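Local coordinates for protein 2',5'-phosphodiesterase 12 (Homo sapiens, PDB 4Z0V) that joins an E-set-like N-terminal domain to a domain of the endonuclease/exonuclease/phosphatase family and is seen here with a bound magnesium ion, at residues L125-S130 against Y173-I178; G200-F205 against T215-S220; L246-L251 against C361-T366. All coordinates share one frame; numbering follows the deposited sequence.

Contact 1: residues L125-S130 against Y173-I178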
loop_
_atom_site.group_PDB
_atom_site.type_symbol
_atom_site.label_atom_id
_atom_site.label_comp_id
_atom_site.label_asym_id
_atom_site.label_seq_id
_atom_site.Cartn_x
_atom_site.Cartn_y
_atom_site.Cartn_z
ATOM N N LEU A 125 -16.994 2.917 10.494
ATOM C CA LEU A 125 -16.201 3.306 9.328
ATOM C C LEU A 125 -15.024 2.375 9.049
ATOM O O LEU A 125 -14.560 1.641 9.930
ATOM C CB LEU A 125 -15.645 4.741 9.476
ATOM C CG LEU A 125 -16.649 5.875 9.754
ATOM C CD1 LEU A 125 -15.923 7.219 9.899
ATOM C CD2 LEU A 125 -17.693 5.956 8.673
ATOM N N ILE A 126 -14.559 2.431 7.793
ATOM C CA ILE A 126 -13.369 1.741 7.335
ATOM C C ILE A 126 -12.549 2.761 6.586
ATOM O O ILE A 126 -12.895 3.091 5.443
ATOM C CB ILE A 126 -13.634 0.483 6.453
ATOM C CG1 ILE A 126 -14.691 -0.475 7.062
ATOM C CG2 ILE A 126 -12.287 -0.245 6.128
ATOM C CD1 ILE A 126 -15.179 -1.567 5.998
ATOM N N ARG A 127 -11.484 3.276 7.199
ATOM C CA ARG A 127 -10.594 4.173 6.464
ATOM C C ARG A 127 -9.702 3.294 5.569
ATOM O O ARG A 127 -8.921 2.480 6.067
ATOM C CB ARG A 127 -9.756 5.051 7.398
ATOM C CG ARG A 127 -8.817 5.968 6.613
ATOM C CD ARG A 127 -8.234 7.056 7.473
ATOM N NE ARG A 127 -9.268 8.028 7.845
ATOM C CZ ARG A 127 -9.320 8.686 8.997
ATOM N NH1 ARG A 127 -8.374 8.508 9.916
ATOM N NH2 ARG A 127 -10.321 9.521 9.243
ATOM N N THR A 128 -9.752 3.527 4.263
ATOM C CA THR A 128 -9.071 2.664 3.288
ATOM C C THR A 128 -8.081 3.467 2.474
ATOM O O THR A 128 -8.351 4.626 2.120
ATOM C CB THR A 128 -10.153 2.015 2.387
ATOM O OG1 THR A 128 -11.093 1.334 3.219
ATOM C CG2 THR A 128 -9.564 0.998 1.412
ATOM N N VAL A 129 -6.870 2.888 2.286
ATOM C CA VAL A 129 -5.794 3.532 1.525
ATOM C C VAL A 129 -5.407 2.629 0.371
ATOM O O VAL A 129 -5.316 1.413 0.561
ATOM C CB VAL A 129 -4.547 3.772 2.443
ATOM C CG1 VAL A 129 -3.354 4.320 1.631
ATOM C CG2 VAL A 129 -4.881 4.699 3.624
ATOM N N SER A 130 -5.101 3.196 -0.792
ATOM C CA SER A 130 -4.504 2.435 -1.916
ATOM C C SER A 130 -3.338 3.251 -2.393
ATOM O O SER A 130 -3.502 4.446 -2.688
ATOM C CB SER A 130 -5.491 2.134 -3.044
ATOM O OG SER A 130 -4.840 1.342 -4.035
ATOM N N TYR A 173 -2.159 8.595 8.338
ATOM C CA TYR A 173 -3.524 8.377 7.837
ATOM C C TYR A 173 -4.412 7.691 8.853
ATOM O O TYR A 173 -5.629 7.712 8.678
ATOM C CB TYR A 173 -3.546 7.597 6.522
ATOM C CG TYR A 173 -3.023 8.382 5.334
ATOM C CD1 TYR A 173 -3.266 9.755 5.209
ATOM C CD2 TYR A 173 -2.254 7.766 4.353
ATOM C CE1 TYR A 173 -2.807 10.474 4.104
ATOM C CE2 TYR A 173 -1.733 8.485 3.280
ATOM C CZ TYR A 173 -2.005 9.843 3.161
ATOM O OH TYR A 173 -1.538 10.530 2.067
ATOM N N ASN A 174 -3.836 7.060 9.915
ATOM C CA ASN A 174 -4.639 6.373 10.951
ATOM C C ASN A 174 -5.726 5.525 10.270
ATOM O O ASN A 174 -6.922 5.655 10.547
ATOM C CB ASN A 174 -5.253 7.450 11.908
ATOM C CG ASN A 174 -4.191 8.093 12.773
ATOM O OD1 ASN A 174 -3.412 7.398 13.444
ATOM N ND2 ASN A 174 -4.139 9.431 12.786
ATOM N N ALA A 175 -5.290 4.682 9.331
ATOM C CA ALA A 175 -6.162 3.910 8.465
ATOM C C ALA A 175 -6.473 2.532 9.027
ATOM O O ALA A 175 -5.855 2.096 10.003
ATOM C CB ALA A 175 -5.502 3.776 7.087
ATOM N N ASP A 176 -7.464 1.869 8.420
ATOM C CA ASP A 176 -7.930 0.545 8.845
ATOM C C ASP A 176 -7.537 -0.533 7.876
ATOM O O ASP A 176 -7.373 -1.686 8.285
ATOM C CB ASP A 176 -9.460 0.553 9.025
ATOM C CG ASP A 176 -9.895 1.630 10.025
ATOM O OD1 ASP A 176 -9.134 1.885 10.998
ATOM O OD2 ASP A 176 -10.939 2.261 9.792
ATOM N N VAL A 177 -7.519 -0.204 6.589
ATOM C CA VAL A 177 -7.157 -1.123 5.505
ATOM C C VAL A 177 -6.228 -0.380 4.603
ATOM O O VAL A 177 -6.577 0.705 4.108
ATOM C CB VAL A 177 -8.427 -1.647 4.746
ATOM C CG1 VAL A 177 -8.031 -2.476 3.502
ATOM C CG2 VAL A 177 -9.321 -2.471 5.685
ATOM N N ILE A 178 -5.024 -0.922 4.396
ATOM C CA ILE A 178 -4.017 -0.252 3.565
ATOM C C ILE A 178 -3.557 -1.218 2.513
ATOM O O ILE A 178 -3.022 -2.281 2.854
ATOM C CB ILE A 178 -2.815 0.285 4.370
ATOM C CG1 ILE A 178 -3.276 1.299 5.470
ATOM C CG2 ILE A 178 -1.840 0.960 3.398
ATOM C CD1 ILE A 178 -2.087 1.715 6.409
#
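R127 and V129 hold V177 between them in parallel register: the carbonyl O of R127 accepts from V177 N, V129 N donates to V177 O at 2.9 Å, and T128 pairs with V177 and V129 with I178. R127 O has a second donor, D176 N at 2.8 Å, so this buried oxygen is gripped twice where the incoming chain joins the sheet. D176 answers with its side chain: D176 OD2 takes R127 N at 2.8 Å, the donor lying 41° out of the carboxylate plane. An aspartate suits this place because its carboxylate also forms salt bridges to K221 and R218. The two strands are neighbours in the six-stranded sheet, and helix 159-172 lies in the connection between them, a beta-alpha-beta crossover in the DNase I-like fold. From the end of that helix comes the remaining polar contact. R127 CG is anti to the backbone N (chi1 179°) and lies 3.8 Å from A175 CA; farther out, R127 NH1 donates to Y173 O at 3.1 Å and, at a longer 3.3 Å, to N174 O. A guanidinium can serve several acceptors at once, and its NE makes a salt bridge to D436. Its positive charge probably suits a helix C-terminus. Beta-branched side chains, suited to extended strands, pack on both faces: V129 and I178 on one, T128 and V177 on the other. V129 CG2 meets A175 CB at 3.6 Å and approaches the Y173 ring at CD2, while V129 CB lies beside I178 CG2. I126 CG2 touches V177 CG2 at 3.7 Å.

Contact 2: residues G200-F205 against T215-S220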
loop_
_atom_site.group_PDB
_atom_site.type_symbol
_atom_site.label_atom_id
_atom_site.label_comp_id
_atom_site.label_asym_id
_atom_site.label_seq_id
_atom_site.Cartn_x
_atom_site.Cartn_y
_atom_site.Cartn_z
ATOM N N GLY A 200 -0.671 -0.295 15.246
ATOM C CA GLY A 200 -1.793 -1.221 15.385
ATOM C C GLY A 200 -2.283 -1.964 14.152
ATOM O O GLY A 200 -3.373 -2.535 14.189
ATOM N N LEU A 201 -1.474 -2.024 13.084
ATOM C CA LEU A 201 -1.855 -2.764 11.874
ATOM C C LEU A 201 -0.934 -3.954 11.649
ATOM O O LEU A 201 0.252 -3.890 11.956
ATOM C CB LEU A 201 -1.835 -1.868 10.621
ATOM C CG LEU A 201 -2.835 -0.703 10.605
ATOM C CD1 LEU A 201 -2.196 0.566 11.142
ATOM C CD2 LEU A 201 -3.285 -0.404 9.197
ATOM N N GLU A 202 -1.478 -5.009 11.092
ATOM C CA GLU A 202 -0.753 -6.234 10.744
ATOM C C GLU A 202 -0.832 -6.397 9.241
ATOM O O GLU A 202 -1.807 -5.957 8.636
ATOM C CB GLU A 202 -1.399 -7.415 11.470
ATOM C CG GLU A 202 -0.680 -8.731 11.404
ATOM C CD GLU A 202 -1.191 -9.672 12.487
ATOM O OE1 GLU A 202 -2.196 -10.373 12.234
ATOM O OE2 GLU A 202 -0.652 -9.630 13.617
ATOM N N GLY A 203 0.185 -6.979 8.638
ATOM C CA GLY A 203 0.179 -7.070 7.184
ATOM C C GLY A 203 0.537 -8.413 6.590
ATOM O O GLY A 203 1.122 -9.279 7.263
ATOM N N VAL A 204 0.181 -8.571 5.302
ATOM C CA VAL A 204 0.484 -9.761 4.497
ATOM C C VAL A 204 1.106 -9.283 3.169
ATOM O O VAL A 204 0.803 -8.187 2.662
ATOM C CB VAL A 204 -0.744 -10.684 4.303
ATOM C CG1 VAL A 204 -1.155 -11.325 5.638
ATOM C CG2 VAL A 204 -1.919 -9.949 3.668
ATOM N N PHE A 205 2.028 -10.088 2.645
ATOM C CA PHE A 205 2.812 -9.712 1.463
ATOM C C PHE A 205 2.728 -10.786 0.395
ATOM O O PHE A 205 2.845 -11.973 0.708
ATOM C CB PHE A 205 4.274 -9.487 1.906
ATOM C CG PHE A 205 5.263 -9.062 0.845
ATOM C CD1 PHE A 205 5.075 -7.883 0.122
ATOM C CD2 PHE A 205 6.434 -9.782 0.639
ATOM C CE1 PHE A 205 6.005 -7.477 -0.853
ATOM C CE2 PHE A 205 7.370 -9.373 -0.325
ATOM C CZ PHE A 205 7.152 -8.216 -1.061
ATOM N N THR A 215 -1.101 -5.911 2.031
ATOM C CA THR A 215 -2.373 -5.439 2.613
ATOM C C THR A 215 -2.161 -5.416 4.113
ATOM O O THR A 215 -1.727 -6.412 4.674
ATOM C CB THR A 215 -3.584 -6.320 2.184
ATOM O OG1 THR A 215 -3.766 -6.235 0.768
ATOM C CG2 THR A 215 -4.908 -5.888 2.852
ATOM N N PHE A 216 -2.447 -4.289 4.738
ATOM C CA PHE A 216 -2.354 -4.105 6.193
ATOM C C PHE A 216 -3.740 -3.841 6.741
ATOM O O PHE A 216 -4.538 -3.214 6.071
ATOM C CB PHE A 216 -1.411 -2.961 6.560
ATOM C CG PHE A 216 0.043 -3.318 6.389
ATOM C CD1 PHE A 216 0.682 -3.145 5.155
ATOM C CD2 PHE A 216 0.800 -3.759 7.478
ATOM C CE1 PHE A 216 2.034 -3.469 5.002
ATOM C CE2 PHE A 216 2.154 -4.091 7.322
ATOM C CZ PHE A 216 2.752 -3.958 6.079
ATOM N N TYR A 217 -4.042 -4.351 7.935
ATOM C CA TYR A 217 -5.370 -4.149 8.502
ATOM C C TYR A 217 -5.228 -3.820 9.970
ATOM O O TYR A 217 -4.345 -4.365 10.630
ATOM C CB TYR A 217 -6.279 -5.385 8.278
ATOM C CG TYR A 217 -5.630 -6.689 8.702
ATOM C CD1 TYR A 217 -4.790 -7.388 7.836
ATOM C CD2 TYR A 217 -5.796 -7.184 9.991
ATOM C CE1 TYR A 217 -4.106 -8.528 8.256
ATOM C CE2 TYR A 217 -5.137 -8.340 10.411
ATOM C CZ TYR A 217 -4.291 -9.004 9.542
ATOM O OH TYR A 217 -3.662 -10.154 9.958
ATOM N N ARG A 218 -6.095 -2.918 10.482
ATOM C CA ARG A 218 -6.035 -2.505 11.881
ATOM C C ARG A 218 -6.588 -3.595 12.776
ATOM O O ARG A 218 -7.768 -3.938 12.664
ATOM C CB ARG A 218 -6.789 -1.198 12.063
ATOM C CG ARG A 218 -6.771 -0.706 13.513
ATOM C CD ARG A 218 -7.363 0.701 13.626
ATOM N NE ARG A 218 -6.569 1.656 12.856
ATOM C CZ ARG A 218 -5.404 2.163 13.261
ATOM N NH1 ARG A 218 -4.930 1.878 14.471
ATOM N NH2 ARG A 218 -4.717 2.970 12.469
ATOM N N LYS A 219 -5.751 -4.101 13.694
ATOM C CA LYS A 219 -6.114 -5.248 14.551
ATOM C C LYS A 219 -7.256 -4.926 15.518
ATOM O O LYS A 219 -8.052 -5.810 15.836
ATOM C CB LYS A 219 -4.900 -5.769 15.343
ATOM C CG LYS A 219 -3.788 -6.418 14.470
ATOM C CD LYS A 219 -4.260 -7.732 13.771
ATOM C CE LYS A 219 -4.371 -8.968 14.655
ATOM N NZ LYS A 219 -3.096 -9.294 15.345
ATOM N N SER A 220 -7.385 -3.661 15.916
ATOM C CA SER A 220 -8.472 -3.286 16.830
ATOM C C SER A 220 -9.842 -3.339 16.112
ATOM O O SER A 220 -10.869 -3.382 16.783
ATOM C CB SER A 220 -8.229 -1.908 17.434
ATOM O OG SER A 220 -8.435 -0.894 16.468
HETATM O O HOH W 1 -4.932 -2.062 16.317
#
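E202 reaches across the strand pair to Y217 and K219, and its side chain can be followed outward. E202 CB sits off-centre over the Y217 ring, 4.3 Å from the centroid, and packs against K219 CD. E202 CG comes next, 3.6 Å from Y217 OH. At the tip OE1 receives a weak hydrogen bond from Y217 OH, while E202 OE2 forms the salt bridge to K219 NZ at 3.0 Å, the ammonium nitrogen lying 46° out of the carboxylate plane. E202 and Y217 run side by side, with carboxylate and ring planes 89° apart. Glutamate suits the spot because its chain is long enough to pass the ring and still present two acceptors. E202 and Y217 belong to the two strands of a beta hairpin, 201-207 and 211-218, at the edge of the six-stranded sheet. E202 with Y217 and V204 with T215 are its hydrogen-bonded pairs, whereas L201 with R218 and G203 with F216 are non-hydrogen-bonded. G203 CA lies over the F216 ring face, 3.8 Å from the centroid, and having no side chain lets the ring come so close. L201 CD1 lies over one face of the R218 guanidinium, 3.7 Å from R218 NH2; that guanidinium is held by D176 and A175 O. G200, with positive phi, is the C-prime residue of the Schellman motif ending helix 185-198, a conformation readily taken by glycine. G200 O accepts from K219 N at 2.9 Å and from a water that in turn accepts from S220 N.

Contact 3: residues L246-L251 against C361-T366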
loop_
_atom_site.group_PDB
_atom_site.type_symbol
_atom_site.label_atom_id
_atom_site.label_comp_id
_atom_site.label_asym_id
_atom_site.label_seq_id
_atom_site.Cartn_x
_atom_site.Cartn_y
_atom_site.Cartn_z
ATOM N N LEU A 246 -11.442 -18.620 -20.820
ATOM C CA LEU A 246 -10.404 -19.301 -21.582
ATOM C C LEU A 246 -10.966 -19.721 -22.951
ATOM O O LEU A 246 -10.301 -19.511 -23.968
ATOM C CB LEU A 246 -9.837 -20.500 -20.815
ATOM C CG LEU A 246 -8.555 -21.120 -21.388
ATOM C CD1 LEU A 246 -7.383 -20.148 -21.324
ATOM C CD2 LEU A 246 -8.201 -22.408 -20.662
ATOM N N GLU A 247 -12.226 -20.203 -22.973
ATOM C CA GLU A 247 -12.955 -20.597 -24.186
ATOM C C GLU A 247 -13.135 -19.411 -25.150
ATOM O O GLU A 247 -12.968 -19.599 -26.352
ATOM C CB GLU A 247 -14.324 -21.205 -23.827
ATOM C CG GLU A 247 -14.242 -22.672 -23.422
ATOM C CD GLU A 247 -15.486 -23.291 -22.805
ATOM O OE1 GLU A 247 -16.614 -22.886 -23.174
ATOM O OE2 GLU A 247 -15.329 -24.214 -21.972
ATOM N N LYS A 248 -13.422 -18.190 -24.638
ATOM C CA LYS A 248 -13.553 -16.982 -25.468
ATOM C C LYS A 248 -12.225 -16.614 -26.156
ATOM O O LYS A 248 -12.239 -15.991 -27.220
ATOM C CB LYS A 248 -14.055 -15.794 -24.640
ATOM C CG LYS A 248 -15.539 -15.895 -24.303
ATOM C CD LYS A 248 -16.001 -14.804 -23.364
ATOM C CE LYS A 248 -17.477 -14.573 -23.549
ATOM N NZ LYS A 248 -18.219 -14.702 -22.274
ATOM N N LEU A 249 -11.089 -17.000 -25.545
ATOM C CA LEU A 249 -9.731 -16.734 -26.022
ATOM C C LEU A 249 -9.192 -17.795 -27.007
ATOM O O LEU A 249 -8.080 -17.617 -27.500
ATOM C CB LEU A 249 -8.773 -16.636 -24.816
ATOM C CG LEU A 249 -8.713 -15.280 -24.112
ATOM C CD1 LEU A 249 -8.054 -15.397 -22.743
ATOM C CD2 LEU A 249 -7.965 -14.241 -24.952
ATOM N N VAL A 250 -9.957 -18.876 -27.302
ATOM C CA VAL A 250 -9.498 -19.957 -28.199
ATOM C C VAL A 250 -9.252 -19.456 -29.639
ATOM O O VAL A 250 -8.286 -19.890 -30.254
ATOM C CB VAL A 250 -10.395 -21.232 -28.208
ATOM C CG1 VAL A 250 -10.459 -21.882 -26.832
ATOM C CG2 VAL A 250 -11.793 -20.969 -28.768
ATOM N N LEU A 251 -10.080 -18.532 -30.151
ATOM C CA LEU A 251 -9.911 -18.016 -31.519
ATOM C C LEU A 251 -8.860 -16.911 -31.587
ATOM O O LEU A 251 -8.551 -16.430 -32.680
ATOM C CB LEU A 251 -11.248 -17.500 -32.077
ATOM C CG LEU A 251 -12.292 -18.583 -32.352
ATOM C CD1 LEU A 251 -13.656 -18.157 -31.852
ATOM C CD2 LEU A 251 -12.333 -18.944 -33.815
ATOM N N CYS A 361 -8.690 -9.362 -29.791
ATOM C CA CYS A 361 -9.417 -10.415 -29.064
ATOM C C CYS A 361 -10.816 -9.967 -28.631
ATOM O O CYS A 361 -11.189 -10.132 -27.457
ATOM C CB CYS A 361 -8.606 -10.919 -27.875
ATOM S SG CYS A 361 -8.148 -9.622 -26.701
ATOM N N ASN A 362 -11.614 -9.468 -29.616
ATOM C CA ASN A 362 -12.980 -9.003 -29.429
ATOM C C ASN A 362 -13.828 -10.030 -28.737
ATOM O O ASN A 362 -13.972 -11.166 -29.204
ATOM C CB ASN A 362 -13.614 -8.622 -30.770
ATOM C CG ASN A 362 -12.915 -7.460 -31.399
ATOM O OD1 ASN A 362 -11.802 -7.583 -31.915
ATOM N ND2 ASN A 362 -13.469 -6.288 -31.218
ATOM N N MET A 363 -14.405 -9.621 -27.602
ATOM C CA MET A 363 -15.291 -10.491 -26.832
ATOM C C MET A 363 -16.174 -9.635 -25.960
ATOM O O MET A 363 -15.864 -8.468 -25.694
ATOM C CB MET A 363 -14.511 -11.550 -26.012
ATOM C CG MET A 363 -13.622 -10.967 -24.938
ATOM S SD MET A 363 -12.739 -12.182 -23.932
ATOM C CE MET A 363 -11.522 -12.798 -25.102
ATOM N N SER A 364 -17.299 -10.215 -25.563
ATOM C CA SER A 364 -18.280 -9.605 -24.684
ATOM C C SER A 364 -18.019 -10.120 -23.272
ATOM O O SER A 364 -17.812 -11.321 -23.098
ATOM C CB SER A 364 -19.687 -9.973 -25.145
ATOM O OG SER A 364 -20.664 -9.250 -24.410
ATOM N N LEU A 365 -17.988 -9.235 -22.278
ATOM C CA LEU A 365 -17.787 -9.644 -20.874
ATOM C C LEU A 365 -18.858 -9.046 -20.015
ATOM O O LEU A 365 -19.262 -7.920 -20.267
ATOM C CB LEU A 365 -16.414 -9.209 -20.317
ATOM C CG LEU A 365 -15.128 -9.660 -21.030
ATOM C CD1 LEU A 365 -13.927 -9.025 -20.361
ATOM C CD2 LEU A 365 -14.984 -11.170 -21.047
ATOM N N THR A 366 -19.287 -9.779 -18.975
ATOM C CA THR A 366 -20.302 -9.312 -18.033
ATOM C C THR A 366 -19.954 -9.688 -16.610
ATOM O O THR A 366 -19.376 -10.743 -16.377
ATOM C CB THR A 366 -21.684 -9.896 -18.356
ATOM O OG1 THR A 366 -21.589 -11.313 -18.424
ATOM C CG2 THR A 366 -22.270 -9.340 -19.613
#
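M363 meets K248 and L249 at the C-terminal end of helix 243-248, where the helix packs against the loop that leads into strand 365-366, the partner of strand 344-345 in a two-stranded antiparallel sheet. No hydrogen bond joins the two segments, and the contact rests on van der Waals packing of side chains on one another and on backbone carbonyls. M363 SD lies 3.9 Å from K248 CB, and the methyl M363 CE is 3.8 Å from L249 CD2. Two torsions bring this about: CG takes the crowded position between backbone N and carbonyl carbon (chi1 64°), and the bend at chi3 (72°) places CE. A flexible, unbranched methionine can follow such a path, and it crosses L249 obliquely. L249 CD2 also comes to 4.5 Å from C361 CB, a loose apolar contact; the small, apolar cysteine suits a buried place among L249, Y296 and I300. K248 CE comes within 3.3 Å of the backbone O of S364.

Farther out, helix 295-316 lines the apolar side: I300 touches both L249 and C361, and A303 touches L365. W352 packs on C361, M363 and L365, while L245, in the same helix as K248, covers M363 and L365. A bound glycerol lies near the K248 side chain, whose NZ makes a long, weak ion pair with E244. The loop's backbone is held in turn by a hydrogen bond from Y252 OH to N362 O.

Contacts 1 and 2 are neighbours in one mixed six-stranded sheet, their centres 10 Å apart, because strand 177-184 lies beside strand 211-218. They touch directly: I178 O probably accepts a hydrogen bond from F216 N, and A175 O one from R218 NH2, which ties the crossover to the edge hairpin. Contact 3 lies far out in the fold, its centre about 36 Å from that of contact 1 and 38 Å from that of contact 2. Along the chain the three come in series, each closing before the next opens. The first two thus build part of one of the two packed sheets of the DNase I-like domain, whereas the third lies at its periphery.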